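Local coordinates for intramolecular trans-sialidase (Macrobdella decora, PDB 3SLI), which cleaves terminal sialic acid from sialoglycoconjugates by an intramolecular transfer that probably releases it as 2,7-anhydro-Neu5Ac, at residues L299-T304 against G464-T469; G470-R475 against G545-S550; E520-S525 against D612-E617; I570-P575 against L636-D641; K579-L584 against I600-D605. All coordinates share one frame; numbering follows the deposited sequence.

Interaction 1 of 5, residues L299-T304 against G464-T469; sequences LEDKLT and GKQIST
L299 touches the backbone of G464 and K465 with a single methyl. Its CD1 lies 3.5 Å from K465 N and 3.6 Å from G464 C. CG stands opposite L299's own backbone N (chi1 174°), and this carries the methyl across to the neighbouring strand. Q466 makes the other half of the contact. Its chain is stretched out beyond CG and reaches the turn that starts at D301. The terminal amide ends beside D301 OD1, the backbone N of K302 and K302 CB. It stands almost upright to the D301 carboxylate, with the two planes 86° apart. L303 touches the same amide more loosely, through CD2.

The two segments hold the ends of a parallel strand pair, 292-300 with 462-466, in a sialidase propeller whose strands are mostly antiparallel. G464 is backbone-bonded to L298. Beyond it the chains spread: the CA atoms of L299 and G464 are 5.0 Å apart, those of D301 and Q466 6.8 Å. The Q466 side chain bridges this wider part.

In the second shell, D301 OD1 accepts from L303 N at 3.0 Å, which makes an Asx turn. T304 N adds a weak bond to the same oxygen. The L303 bond helps to keep the carboxylate beside Q466. L476 of strand 476-483 packs against L299, D301 and Q466. The two polar ends next to this contact have other partners: E300 bonds to S221 and K465 NZ to N571.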
# COMPACT_ATOMS: atom_id res chain seq x y z
N LEU A 299 -3.44 4.76 -17.31
CA LEU A 299 -4.17 5.71 -18.14
C LEU A 299 -4.67 5.06 -19.43
O LEU A 299 -3.99 4.20 -20.00
CB LEU A 299 -3.26 6.89 -18.50
CG LEU A 299 -3.78 7.95 -19.48
CD1 LEU A 299 -5.00 8.66 -18.92
CD2 LEU A 299 -2.66 8.94 -19.79
N GLU A 300 -5.86 5.45 -19.88
CA GLU A 300 -6.40 4.94 -21.13
C GLU A 300 -6.66 6.07 -22.14
O GLU A 300 -7.16 7.15 -21.78
CB GLU A 300 -7.72 4.18 -20.92
CG GLU A 300 -8.21 3.51 -22.23
CD GLU A 300 -9.69 3.16 -22.25
OE1 GLU A 300 -10.42 3.43 -21.26
OE2 GLU A 300 -10.14 2.61 -23.28
N ASP A 301 -6.28 5.85 -23.39
CA ASP A 301 -6.56 6.81 -24.44
C ASP A 301 -7.82 6.23 -25.07
O ASP A 301 -7.73 5.26 -25.84
CB ASP A 301 -5.43 6.85 -25.46
CG ASP A 301 -5.66 7.88 -26.57
OD1 ASP A 301 -6.83 8.09 -26.97
OD2 ASP A 301 -4.68 8.47 -27.04
N LYS A 302 -8.98 6.77 -24.71
CA LYS A 302 -10.25 6.27 -25.24
C LYS A 302 -10.40 6.32 -26.75
O LYS A 302 -11.19 5.58 -27.32
CB LYS A 302 -11.43 6.95 -24.57
CG LYS A 302 -11.55 6.61 -23.09
CD LYS A 302 -12.95 6.86 -22.57
CE LYS A 302 -13.04 6.51 -21.10
NZ LYS A 302 -12.11 7.38 -20.32
N LEU A 303 -9.64 7.20 -27.40
CA LEU A 303 -9.69 7.33 -28.85
C LEU A 303 -9.02 6.13 -29.54
O LEU A 303 -9.54 5.61 -30.52
CB LEU A 303 -9.06 8.66 -29.28
CG LEU A 303 -9.94 9.93 -29.23
CD1 LEU A 303 -11.08 9.81 -28.23
CD2 LEU A 303 -9.08 11.17 -28.93
N THR A 304 -7.90 5.67 -28.99
CA THR A 304 -7.16 4.55 -29.58
C THR A 304 -7.31 3.24 -28.80
O THR A 304 -6.88 2.18 -29.26
CB THR A 304 -5.66 4.87 -29.66
OG1 THR A 304 -5.16 5.16 -28.35
CG2 THR A 304 -5.42 6.07 -30.56
N GLY A 464 -4.17 8.67 -14.59
CA GLY A 464 -3.98 9.90 -15.34
C GLY A 464 -5.34 10.37 -15.82
O GLY A 464 -6.38 9.81 -15.43
N LYS A 465 -5.36 11.34 -16.73
CA LYS A 465 -6.62 11.86 -17.23
C LYS A 465 -6.56 12.31 -18.71
O LYS A 465 -5.54 12.82 -19.16
CB LYS A 465 -7.06 13.04 -16.34
CG LYS A 465 -8.26 13.86 -16.83
CD LYS A 465 -9.56 13.07 -16.85
CE LYS A 465 -10.01 12.65 -15.47
NZ LYS A 465 -11.32 11.91 -15.55
N GLN A 466 -7.62 12.01 -19.46
CA GLN A 466 -7.71 12.43 -20.86
C GLN A 466 -8.88 13.40 -20.95
O GLN A 466 -9.99 13.09 -20.49
CB GLN A 466 -7.93 11.24 -21.81
CG GLN A 466 -8.13 11.69 -23.27
CD GLN A 466 -8.17 10.55 -24.28
OE1 GLN A 466 -7.44 10.55 -25.27
NE2 GLN A 466 -9.07 9.60 -24.06
N ILE A 467 -8.64 14.59 -21.49
CA ILE A 467 -9.69 15.61 -21.64
C ILE A 467 -10.69 15.11 -22.67
O ILE A 467 -10.31 14.75 -23.79
CB ILE A 467 -9.11 16.98 -22.07
CG1 ILE A 467 -8.01 17.42 -21.09
CG2 ILE A 467 -10.22 18.04 -22.13
CD1 ILE A 467 -7.39 18.79 -21.40
N SER A 468 -11.97 15.10 -22.31
CA SER A 468 -13.00 14.61 -23.21
C SER A 468 -13.68 15.68 -24.05
O SER A 468 -14.22 15.37 -25.11
CB SER A 468 -14.06 13.85 -22.42
OG SER A 468 -14.80 14.74 -21.61
N THR A 469 -13.64 16.93 -23.60
CA THR A 469 -14.29 17.99 -24.34
C THR A 469 -13.52 19.32 -24.39
O THR A 469 -12.58 19.54 -23.61
CB THR A 469 -15.73 18.20 -23.80
OG1 THR A 469 -16.43 19.14 -24.63
CG2 THR A 469 -15.70 18.70 -22.38

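Interaction 2 of 5, residues G470-R475 against G545-S550; sequences GENAGR and GGETWS
R475 joins the turn 470-475 to G545 and E547, which lie in an Asp box, the Ser-X-Asp-X-Gly-X-Thr-Trp loop of sialidase propellers. From CB the chain runs straight through CG to CD. There CD passes 3.3 Å from G545 O. The chain then bends at chi3 (-76°), which swings the guanidinium edge toward E547. NE turns to another partner and makes a salt bridge with D494. NH1 bonds to G545 O at 2.9 Å and comes from above the carbonyl plane. NH1 also bonds to E547 OE2 at 3.0 Å, a salt bridge, on the lone pair that faces away from the other oxygen. NH2 reaches the same OE2 at 3.2 Å, but from above the carboxylate plane. The grip is therefore end-on, with two nitrogens on one oxygen, and the guanidinium and carboxylate planes are 53° apart. N472 covers part of one guanidinium face with ND2, and Y492 makes a cation-pi contact with R475. N472 OD1 meets G545 CA at 3.6 Å. Within the box, S542 OG bonds to G546 N and T548 O. W549 NE1 donates to G546 O at 2.9 Å, from above that carbonyl plane.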
# COMPACT_ATOMS: atom_id res chain seq x y z
N GLY A 470 -13.91 20.17 -25.33
CA GLY A 470 -13.26 21.46 -25.48
C GLY A 470 -12.12 21.48 -26.48
O GLY A 470 -11.85 20.49 -27.16
N GLU A 471 -11.44 22.62 -26.57
CA GLU A 471 -10.32 22.82 -27.48
C GLU A 471 -9.22 21.78 -27.35
O GLU A 471 -8.58 21.42 -28.35
CB GLU A 471 -9.69 24.20 -27.25
CG GLU A 471 -10.59 25.39 -27.57
CD GLU A 471 -10.85 25.55 -29.06
OE1 GLU A 471 -9.88 25.86 -29.80
OE2 GLU A 471 -12.01 25.36 -29.50
N ASN A 472 -8.97 21.31 -26.13
CA ASN A 472 -7.91 20.33 -25.90
C ASN A 472 -8.39 18.88 -25.76
O ASN A 472 -7.68 18.04 -25.20
CB ASN A 472 -7.06 20.73 -24.68
CG ASN A 472 -6.42 22.10 -24.84
OD1 ASN A 472 -6.88 23.09 -24.26
ND2 ASN A 472 -5.36 22.17 -25.63
N ALA A 473 -9.57 18.58 -26.28
CA ALA A 473 -10.11 17.23 -26.20
C ALA A 473 -9.11 16.24 -26.79
O ALA A 473 -8.54 16.48 -27.86
CB ALA A 473 -11.44 17.14 -26.95
N GLY A 474 -8.84 15.16 -26.05
CA GLY A 474 -7.91 14.15 -26.51
C GLY A 474 -6.54 14.20 -25.86
O GLY A 474 -5.75 13.25 -25.97
N ARG A 475 -6.23 15.32 -25.21
CA ARG A 475 -4.95 15.49 -24.54
C ARG A 475 -4.85 14.54 -23.34
O ARG A 475 -5.82 14.37 -22.59
CB ARG A 475 -4.79 16.94 -24.07
CG ARG A 475 -3.55 17.21 -23.24
CD ARG A 475 -3.39 18.70 -22.94
NE ARG A 475 -2.88 19.42 -24.10
CZ ARG A 475 -2.70 20.74 -24.17
NH1 ARG A 475 -2.98 21.51 -23.13
NH2 ARG A 475 -2.20 21.27 -25.28
N GLY A 545 -6.35 23.60 -20.70
CA GLY A 545 -5.93 22.23 -20.88
C GLY A 545 -4.73 21.78 -20.08
O GLY A 545 -4.00 20.88 -20.49
N GLY A 546 -4.51 22.42 -18.93
CA GLY A 546 -3.38 22.05 -18.08
C GLY A 546 -2.05 22.75 -18.33
O GLY A 546 -1.03 22.36 -17.74
N GLU A 547 -2.04 23.77 -19.18
CA GLU A 547 -0.81 24.50 -19.47
C GLU A 547 -0.41 25.47 -18.37
O GLU A 547 0.77 25.68 -18.11
CB GLU A 547 -0.91 25.19 -20.83
CG GLU A 547 -1.01 24.17 -21.97
CD GLU A 547 -1.27 24.81 -23.32
OE1 GLU A 547 -0.63 25.84 -23.62
OE2 GLU A 547 -2.11 24.27 -24.08
N THR A 548 -1.41 26.06 -17.72
CA THR A 548 -1.17 26.97 -16.59
C THR A 548 -2.20 26.64 -15.52
O THR A 548 -3.33 26.22 -15.84
CB THR A 548 -1.25 28.48 -17.00
OG1 THR A 548 -2.57 28.81 -17.43
CG2 THR A 548 -0.25 28.79 -18.11
N TRP A 549 -1.84 26.86 -14.26
CA TRP A 549 -2.71 26.55 -13.12
C TRP A 549 -2.83 27.70 -12.12
O TRP A 549 -1.87 28.45 -11.89
CB TRP A 549 -2.18 25.31 -12.40
CG TRP A 549 -2.17 24.09 -13.28
CD1 TRP A 549 -1.21 23.73 -14.18
CD2 TRP A 549 -3.22 23.12 -13.39
NE1 TRP A 549 -1.61 22.59 -14.86
CE2 TRP A 549 -2.84 22.20 -14.39
CE3 TRP A 549 -4.45 22.95 -12.75
CZ2 TRP A 549 -3.64 21.11 -14.76
CZ3 TRP A 549 -5.25 21.86 -13.11
CH2 TRP A 549 -4.84 20.96 -14.11
N SER A 550 -4.01 27.83 -11.52
CA SER A 550 -4.24 28.87 -10.52
C SER A 550 -3.48 28.55 -9.24
O SER A 550 -2.90 27.47 -9.10
CB SER A 550 -5.73 28.99 -10.21
OG SER A 550 -6.29 27.74 -9.84

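Interaction 3 of 5, residues E520-S525 against D612-E617; sequences EMPDGS and DKYSVE
A type I beta turn, M521 to G524, links strands 516-520 and 526-530 and receives the ring of Y614 from the neighbouring sheet. P522 lies over one face of that ring. Its CD is 4.0 Å from the ring centroid and 25° off the normal, a CH-pi contact. On the opposite face K613 CG sits near the rim. M521 approaches obliquely, with CB 3.6 Å from Y614 CE2. Its chain is bent at chi2 and chi3, and SD comes 4.6 Å from the ring centroid as a Met-aromatic contact.

Y614 begins strand 614-623, the outermost strand of its four-stranded sheet. The contact packs the hairpin turn of one propeller sheet against side chains of the next: P522 also touches V603 and P580 on its middle strands.

D523 stands at the ring edge, its carboxylate plane nearly perpendicular to the ring (87°). CG lies between the backbone N and carbonyl carbon of D523 (chi1 67°), and OD1 faces back to S525. There OD1 accepts twice, from S525 N at 2.9 Å and from S525 OG at 2.7 Å. The first bond makes an Asx turn. The second uses the syn lone pair. Together they fix the carboxylate beside Y614. D523 N gives the phenol OH a weak bond of 3.2 Å. D523 OD2 meets the K613 chain at CE, 3.4 Å away, while K613 NZ makes its salt bridge with D605. V603 also packs against M521 and Y614.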
# COMPACT_ATOMS: atom_id res chain seq x y z
N GLU A 520 -12.01 16.38 -14.53
CA GLU A 520 -12.47 17.28 -15.58
C GLU A 520 -13.84 17.91 -15.30
O GLU A 520 -14.77 17.24 -14.83
CB GLU A 520 -12.50 16.55 -16.92
CG GLU A 520 -12.91 17.42 -18.11
CD GLU A 520 -12.89 16.66 -19.43
OE1 GLU A 520 -12.30 15.56 -19.48
OE2 GLU A 520 -13.46 17.16 -20.42
N MET A 521 -13.94 19.21 -15.57
CA MET A 521 -15.19 19.95 -15.38
C MET A 521 -16.06 19.78 -16.63
O MET A 521 -15.56 19.39 -17.69
CB MET A 521 -14.89 21.43 -15.11
CG MET A 521 -14.17 21.67 -13.78
SD MET A 521 -15.15 21.20 -12.34
CE MET A 521 -14.44 19.60 -11.94
N PRO A 522 -17.36 20.08 -16.53
CA PRO A 522 -18.26 19.93 -17.68
C PRO A 522 -17.80 20.55 -18.99
O PRO A 522 -18.00 19.96 -20.05
CB PRO A 522 -19.55 20.57 -17.17
CG PRO A 522 -19.54 20.21 -15.73
CD PRO A 522 -18.11 20.52 -15.34
N ASP A 523 -17.17 21.73 -18.93
CA ASP A 523 -16.72 22.40 -20.15
C ASP A 523 -15.34 22.00 -20.63
O ASP A 523 -14.85 22.53 -21.63
CB ASP A 523 -16.80 23.94 -20.00
CG ASP A 523 -15.84 24.51 -18.97
OD1 ASP A 523 -15.06 23.75 -18.35
OD2 ASP A 523 -15.86 25.74 -18.76
N GLY A 524 -14.69 21.09 -19.91
CA GLY A 524 -13.37 20.66 -20.30
C GLY A 524 -12.25 21.23 -19.45
O GLY A 524 -11.11 20.79 -19.57
N SER A 525 -12.55 22.25 -18.64
CA SER A 525 -11.53 22.82 -17.78
C SER A 525 -11.18 21.72 -16.76
O SER A 525 -11.91 20.74 -16.63
CB SER A 525 -12.00 24.11 -17.09
OG SER A 525 -13.24 23.95 -16.43
N ASP A 612 -13.04 30.74 -11.80
CA ASP A 612 -14.08 30.79 -10.78
C ASP A 612 -15.42 30.28 -11.29
O ASP A 612 -16.43 30.37 -10.59
CB ASP A 612 -14.24 32.22 -10.25
CG ASP A 612 -12.98 32.73 -9.56
OD1 ASP A 612 -12.58 32.16 -8.52
OD2 ASP A 612 -12.39 33.71 -10.07
N LYS A 613 -15.43 29.71 -12.49
CA LYS A 613 -16.66 29.21 -13.09
C LYS A 613 -17.37 28.13 -12.28
O LYS A 613 -18.59 28.19 -12.09
CB LYS A 613 -16.40 28.69 -14.51
CG LYS A 613 -17.64 28.19 -15.24
CD LYS A 613 -17.34 27.98 -16.72
CE LYS A 613 -18.50 27.35 -17.46
NZ LYS A 613 -19.73 28.19 -17.43
N TYR A 614 -16.61 27.16 -11.76
CA TYR A 614 -17.20 26.07 -11.00
C TYR A 614 -16.86 26.02 -9.52
O TYR A 614 -15.77 26.41 -9.10
CB TYR A 614 -16.83 24.72 -11.64
CG TYR A 614 -17.28 24.56 -13.08
CD1 TYR A 614 -18.61 24.27 -13.39
CD2 TYR A 614 -16.37 24.66 -14.13
CE1 TYR A 614 -19.02 24.09 -14.71
CE2 TYR A 614 -16.76 24.49 -15.45
CZ TYR A 614 -18.08 24.20 -15.73
OH TYR A 614 -18.46 23.98 -17.04
N SER A 615 -17.79 25.48 -8.75
CA SER A 615 -17.64 25.32 -7.32
C SER A 615 -18.13 23.92 -6.98
O SER A 615 -19.21 23.52 -7.43
CB SER A 615 -18.48 26.34 -6.57
OG SER A 615 -18.33 26.20 -5.17
N VAL A 616 -17.34 23.16 -6.24
CA VAL A 616 -17.71 21.80 -5.86
C VAL A 616 -18.24 21.76 -4.42
O VAL A 616 -17.57 22.21 -3.49
CB VAL A 616 -16.51 20.83 -5.99
CG1 VAL A 616 -16.89 19.43 -5.53
CG2 VAL A 616 -16.03 20.79 -7.43
N GLU A 617 -19.46 21.27 -4.27
CA GLU A 617 -20.08 21.14 -2.95
C GLU A 617 -19.88 19.69 -2.46
O GLU A 617 -20.45 18.76 -3.03
CB GLU A 617 -21.58 21.43 -3.03
CG GLU A 617 -22.31 21.20 -1.70
CD GLU A 617 -23.83 21.10 -1.84
OE1 GLU A 617 -24.34 21.11 -2.98
OE2 GLU A 617 -24.50 20.99 -0.79

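Interaction 4 of 5, residues I570-P575 against L636-D641; sequences INYSQP and LAELPD
E638 OE1 is gripped by S573 N and by a water. The S573 N bond is 2.8 Å long and nearly straight, and it meets OE1 on the syn side, somewhat out of the carboxylate plane. The other oxygen, E638 OE2, takes the hydroxyl of S573 at 2.6 Å through its syn lone pair. One serine thus holds both carboxylate oxygens, by its backbone N-H and by OG. E638 reaches S573 on an extended chain, with CG opposite its backbone N (chi1 175°).

The same carboxylate lies over one face of the Y572 ring. The planes are 27° apart, a stacked approach, and E638 CD is 3.4 Å from Y572 CE1. The phenol itself bonds to G642 O. Waters tie the two segments further. One donates to N571 O and to E638 OE1. Another donates to Y572 OH and to E638 OE2. A third accepts from E638 N and bonds weakly to N571 O.

Deeper in, the contact is apolar. I570 CD1 packs on L636 CB at 3.9 Å, and I570 CG2 meets L636 O at 3.6 Å. Strands 570-572 and 636-638 run 23° apart, and their axes come no closer than 7.6 Å. No direct backbone bond joins them, so side chains and water do. Such roughly parallel edge strands of consecutive sheets fit the first strands of neighbouring blades in a sialidase beta propeller.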
# COMPACT_ATOMS: atom_id res chain seq x y z
N ILE A 570 -12.06 11.02 -8.71
CA ILE A 570 -12.46 10.62 -10.05
C ILE A 570 -13.77 11.25 -10.50
O ILE A 570 -14.56 11.73 -9.69
CB ILE A 570 -12.67 9.08 -10.15
CG1 ILE A 570 -13.81 8.64 -9.22
CG2 ILE A 570 -11.36 8.35 -9.81
CD1 ILE A 570 -14.42 7.28 -9.57
N ASN A 571 -13.97 11.25 -11.82
CA ASN A 571 -15.20 11.75 -12.41
C ASN A 571 -16.16 10.56 -12.40
O ASN A 571 -15.74 9.42 -12.57
CB ASN A 571 -14.97 12.15 -13.87
CG ASN A 571 -14.35 13.52 -14.01
OD1 ASN A 571 -13.18 13.66 -14.35
ND2 ASN A 571 -15.15 14.54 -13.77
N TYR A 572 -17.44 10.82 -12.13
CA TYR A 572 -18.45 9.76 -12.17
C TYR A 572 -19.26 10.07 -13.43
O TYR A 572 -19.60 11.23 -13.68
CB TYR A 572 -19.32 9.78 -10.91
CG TYR A 572 -20.23 8.57 -10.80
CD1 TYR A 572 -19.71 7.28 -10.62
CD2 TYR A 572 -21.62 8.70 -10.92
CE1 TYR A 572 -20.54 6.16 -10.58
CE2 TYR A 572 -22.46 7.59 -10.87
CZ TYR A 572 -21.91 6.32 -10.70
OH TYR A 572 -22.73 5.22 -10.66
N SER A 573 -19.58 9.05 -14.22
CA SER A 573 -20.28 9.23 -15.49
C SER A 573 -21.73 9.70 -15.46
O SER A 573 -22.21 10.28 -16.43
CB SER A 573 -20.19 7.96 -16.34
OG SER A 573 -21.02 6.94 -15.81
N GLN A 574 -22.44 9.39 -14.39
CA GLN A 574 -23.84 9.78 -14.29
C GLN A 574 -24.02 10.88 -13.25
O GLN A 574 -23.18 11.03 -12.35
CB GLN A 574 -24.70 8.56 -13.95
CG GLN A 574 -24.77 7.53 -15.06
CD GLN A 574 -25.34 8.09 -16.36
OE1 GLN A 574 -26.21 8.96 -16.33
NE2 GLN A 574 -24.85 7.60 -17.49
N PRO A 575 -25.06 11.71 -13.41
CA PRO A 575 -25.26 12.77 -12.42
C PRO A 575 -25.78 12.21 -11.09
O PRO A 575 -26.42 11.17 -11.06
CB PRO A 575 -26.29 13.68 -13.10
CG PRO A 575 -27.09 12.72 -13.92
CD PRO A 575 -26.04 11.81 -14.50
N LEU A 636 -9.98 4.96 -6.62
CA LEU A 636 -11.38 4.73 -6.95
C LEU A 636 -11.53 4.44 -8.45
O LEU A 636 -10.69 4.86 -9.27
CB LEU A 636 -12.19 5.98 -6.63
CG LEU A 636 -12.89 6.31 -5.30
CD1 LEU A 636 -12.55 5.33 -4.21
CD2 LEU A 636 -12.56 7.74 -4.90
N ALA A 637 -12.62 3.78 -8.81
CA ALA A 637 -12.92 3.48 -10.20
C ALA A 637 -14.41 3.19 -10.34
O ALA A 637 -15.00 2.55 -9.48
CB ALA A 637 -12.12 2.27 -10.69
N GLU A 638 -15.04 3.75 -11.37
CA GLU A 638 -16.45 3.49 -11.59
C GLU A 638 -16.48 2.18 -12.37
O GLU A 638 -15.88 2.07 -13.44
CB GLU A 638 -17.10 4.61 -12.41
CG GLU A 638 -18.54 4.31 -12.78
CD GLU A 638 -19.19 5.39 -13.60
OE1 GLU A 638 -18.58 6.46 -13.79
OE2 GLU A 638 -20.33 5.18 -14.05
N LEU A 639 -17.13 1.16 -11.81
CA LEU A 639 -17.20 -0.15 -12.46
C LEU A 639 -18.28 -0.14 -13.54
O LEU A 639 -19.09 0.78 -13.60
CB LEU A 639 -17.47 -1.24 -11.41
CG LEU A 639 -16.46 -1.29 -10.24
CD1 LEU A 639 -16.92 -2.28 -9.18
CD2 LEU A 639 -15.06 -1.64 -10.74
N PRO A 640 -18.27 -1.13 -14.46
CA PRO A 640 -19.27 -1.21 -15.54
C PRO A 640 -20.71 -1.13 -15.05
O PRO A 640 -21.56 -0.56 -15.74
CB PRO A 640 -18.94 -2.55 -16.20
CG PRO A 640 -17.44 -2.56 -16.11
CD PRO A 640 -17.21 -2.14 -14.67
N ASP A 641 -21.02 -1.73 -13.90
CA ASP A 641 -22.37 -1.59 -13.35
C ASP A 641 -22.35 -0.18 -12.72
O ASP A 641 -21.43 0.59 -12.97
CB ASP A 641 -22.73 -2.70 -12.33
CG ASP A 641 -21.74 -2.81 -11.15
OD1 ASP A 641 -20.87 -1.93 -10.96
OD2 ASP A 641 -21.84 -3.80 -10.40
O HOH W 1 -14.12 6.38 -13.04
O HOH W 2 -16.21 7.56 -14.81
O HOH W 3 -23.18 4.89 -13.77

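Interaction 5 of 5, residues K579-L584 against I600-D605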
# COMPACT_ATOMS: atom_id res chain seq x y z
N LYS A 579 -26.70 16.64 -10.64
CA LYS A 579 -25.51 17.43 -10.94
C LYS A 579 -24.30 16.58 -11.31
O LYS A 579 -24.25 15.39 -10.99
CB LYS A 579 -25.15 18.30 -9.73
CG LYS A 579 -26.24 19.26 -9.31
CD LYS A 579 -25.85 20.05 -8.07
CE LYS A 579 -26.91 21.11 -7.77
NZ LYS A 579 -26.68 21.84 -6.49
N PRO A 580 -23.34 17.17 -12.06
CA PRO A 580 -22.13 16.43 -12.43
C PRO A 580 -21.46 16.14 -11.08
O PRO A 580 -21.45 17.00 -10.20
CB PRO A 580 -21.33 17.47 -13.21
CG PRO A 580 -22.37 18.33 -13.80
CD PRO A 580 -23.35 18.50 -12.68
N ALA A 581 -20.89 14.95 -10.92
CA ALA A 581 -20.28 14.61 -9.64
C ALA A 581 -18.88 14.05 -9.74
O ALA A 581 -18.50 13.48 -10.76
CB ALA A 581 -21.17 13.61 -8.91
N ILE A 582 -18.10 14.28 -8.70
CA ILE A 582 -16.74 13.75 -8.61
C ILE A 582 -16.72 13.01 -7.26
O ILE A 582 -17.55 13.29 -6.39
CB ILE A 582 -15.63 14.85 -8.71
CG1 ILE A 582 -15.80 15.91 -7.61
CG2 ILE A 582 -15.68 15.50 -10.09
CD1 ILE A 582 -14.66 16.92 -7.55
N ILE A 583 -15.85 12.02 -7.12
CA ILE A 583 -15.78 11.22 -5.90
C ILE A 583 -14.34 11.21 -5.38
O ILE A 583 -13.40 10.98 -6.16
CB ILE A 583 -16.28 9.78 -6.17
CG1 ILE A 583 -17.66 9.84 -6.85
CG2 ILE A 583 -16.40 8.99 -4.86
CD1 ILE A 583 -18.22 8.49 -7.25
N LEU A 584 -14.17 11.47 -4.08
CA LEU A 584 -12.84 11.54 -3.48
C LEU A 584 -12.67 10.56 -2.32
O LEU A 584 -13.58 10.38 -1.52
CB LEU A 584 -12.55 12.97 -3.01
CG LEU A 584 -11.18 13.29 -2.38
CD1 LEU A 584 -10.80 14.73 -2.68
CD2 LEU A 584 -11.20 13.04 -0.86
N ILE A 600 -18.60 12.59 -1.94
CA ILE A 600 -19.22 12.87 -3.22
C ILE A 600 -19.32 14.39 -3.34
O ILE A 600 -19.89 15.06 -2.45
CB ILE A 600 -20.61 12.23 -3.35
CG1 ILE A 600 -20.48 10.71 -3.42
CG2 ILE A 600 -21.32 12.75 -4.60
CD1 ILE A 600 -21.80 9.99 -3.54
N GLY A 601 -18.70 14.93 -4.38
CA GLY A 601 -18.72 16.37 -4.62
C GLY A 601 -19.56 16.70 -5.85
O GLY A 601 -19.33 16.16 -6.93
N LEU A 602 -20.54 17.58 -5.66
CA LEU A 602 -21.44 18.01 -6.73
C LEU A 602 -20.92 19.30 -7.35
O LEU A 602 -20.67 20.28 -6.64
CB LEU A 602 -22.85 18.21 -6.18
CG LEU A 602 -23.81 17.01 -6.14
CD1 LEU A 602 -23.10 15.69 -5.91
CD2 LEU A 602 -24.91 17.25 -5.11
N VAL A 603 -20.75 19.29 -8.67
CA VAL A 603 -20.24 20.45 -9.40
C VAL A 603 -21.35 21.47 -9.67
O VAL A 603 -22.39 21.13 -10.24
CB VAL A 603 -19.61 20.02 -10.75
CG1 VAL A 603 -19.19 21.26 -11.57
CG2 VAL A 603 -18.40 19.10 -10.51
N ASN A 604 -21.13 22.70 -9.24
CA ASN A 604 -22.09 23.78 -9.43
C ASN A 604 -21.47 24.86 -10.31
O ASN A 604 -20.28 25.13 -10.23
CB ASN A 604 -22.49 24.42 -8.09
CG ASN A 604 -23.31 23.50 -7.22
OD1 ASN A 604 -24.52 23.36 -7.41
ND2 ASN A 604 -22.67 22.87 -6.24
N ASP A 605 -22.28 25.42 -11.20
CA ASP A 605 -21.82 26.49 -12.05
C ASP A 605 -22.18 27.75 -11.24
O ASP A 605 -23.35 27.98 -10.92
CB ASP A 605 -22.56 26.47 -13.39
CG ASP A 605 -21.98 27.45 -14.39
OD1 ASP A 605 -21.71 28.61 -13.99
OD2 ASP A 605 -21.79 27.06 -15.56
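A beta hairpin is made by strands 579-587 and 596-605, and A581 to I583 pair here with I600 to L602. I582 and G601 form a hydrogen-bonded antiparallel pair. I582 N gives G601 O a bond of 2.9 Å, and G601 N returns one to I582 O at 2.8 Å. Two residues along, V603 N donates to P580 O, also at 2.8 Å and almost straight (176°). P580, a proline, has no N-H to return. Between these bonds A581 and L602 form a non-hydrogen-bonded pair, where A581 CA comes 3.3 Å from G601 O in a CA-H...O contact.

The side chains divide between two faces. A581, L602, I583 and I600 share one, and A581 CB meets L602 CD1 there at 4.1 Å. I582 points to the other, where G601 has no side chain and I582 CG1 lies against the glycine backbone. W618 of the next strand also packs on I582.

The hairpin supplies the two middle strands of a four-stranded antiparallel propeller sheet. Strand 568-572 pairs outside 579-587, and strand 614-623 outside 596-605.

At the proline end, P580 CB packs on V603 CB at 3.9 Å, and P522, from the turn between strands 516-520 and 526-530, touches both residues. K579 crosses L602 at about a right angle, CD 4.0 Å from L602 CB. Its extended chain carries NZ to N604 OD1, a 2.8 Å hydrogen bond in the carbonyl plane, on a lone pair of OD1.

Overall arrangement
All five contacts lie in the sialidase propeller, on one side of the chain's centre. Interactions 3, 4 and 5 share the four-stranded sheet 568-623. Interaction 5 forms its middle, and its two outer strands contribute to interactions 4 and 3. The centres of interactions 3 and 5 are about 9 Å apart. Along the chain, interaction 5 is nested within the loops closed by interactions 3 and 4. Interaction 1 precedes interaction 2 and touches it through I467, about 12 Å away between centres. Bonds from K465 to N571 and from E520 to S468, T469 and N571 tie interactions 1, 3 and 4 together. Neighbouring sheets are thus stitched side by side around the propeller.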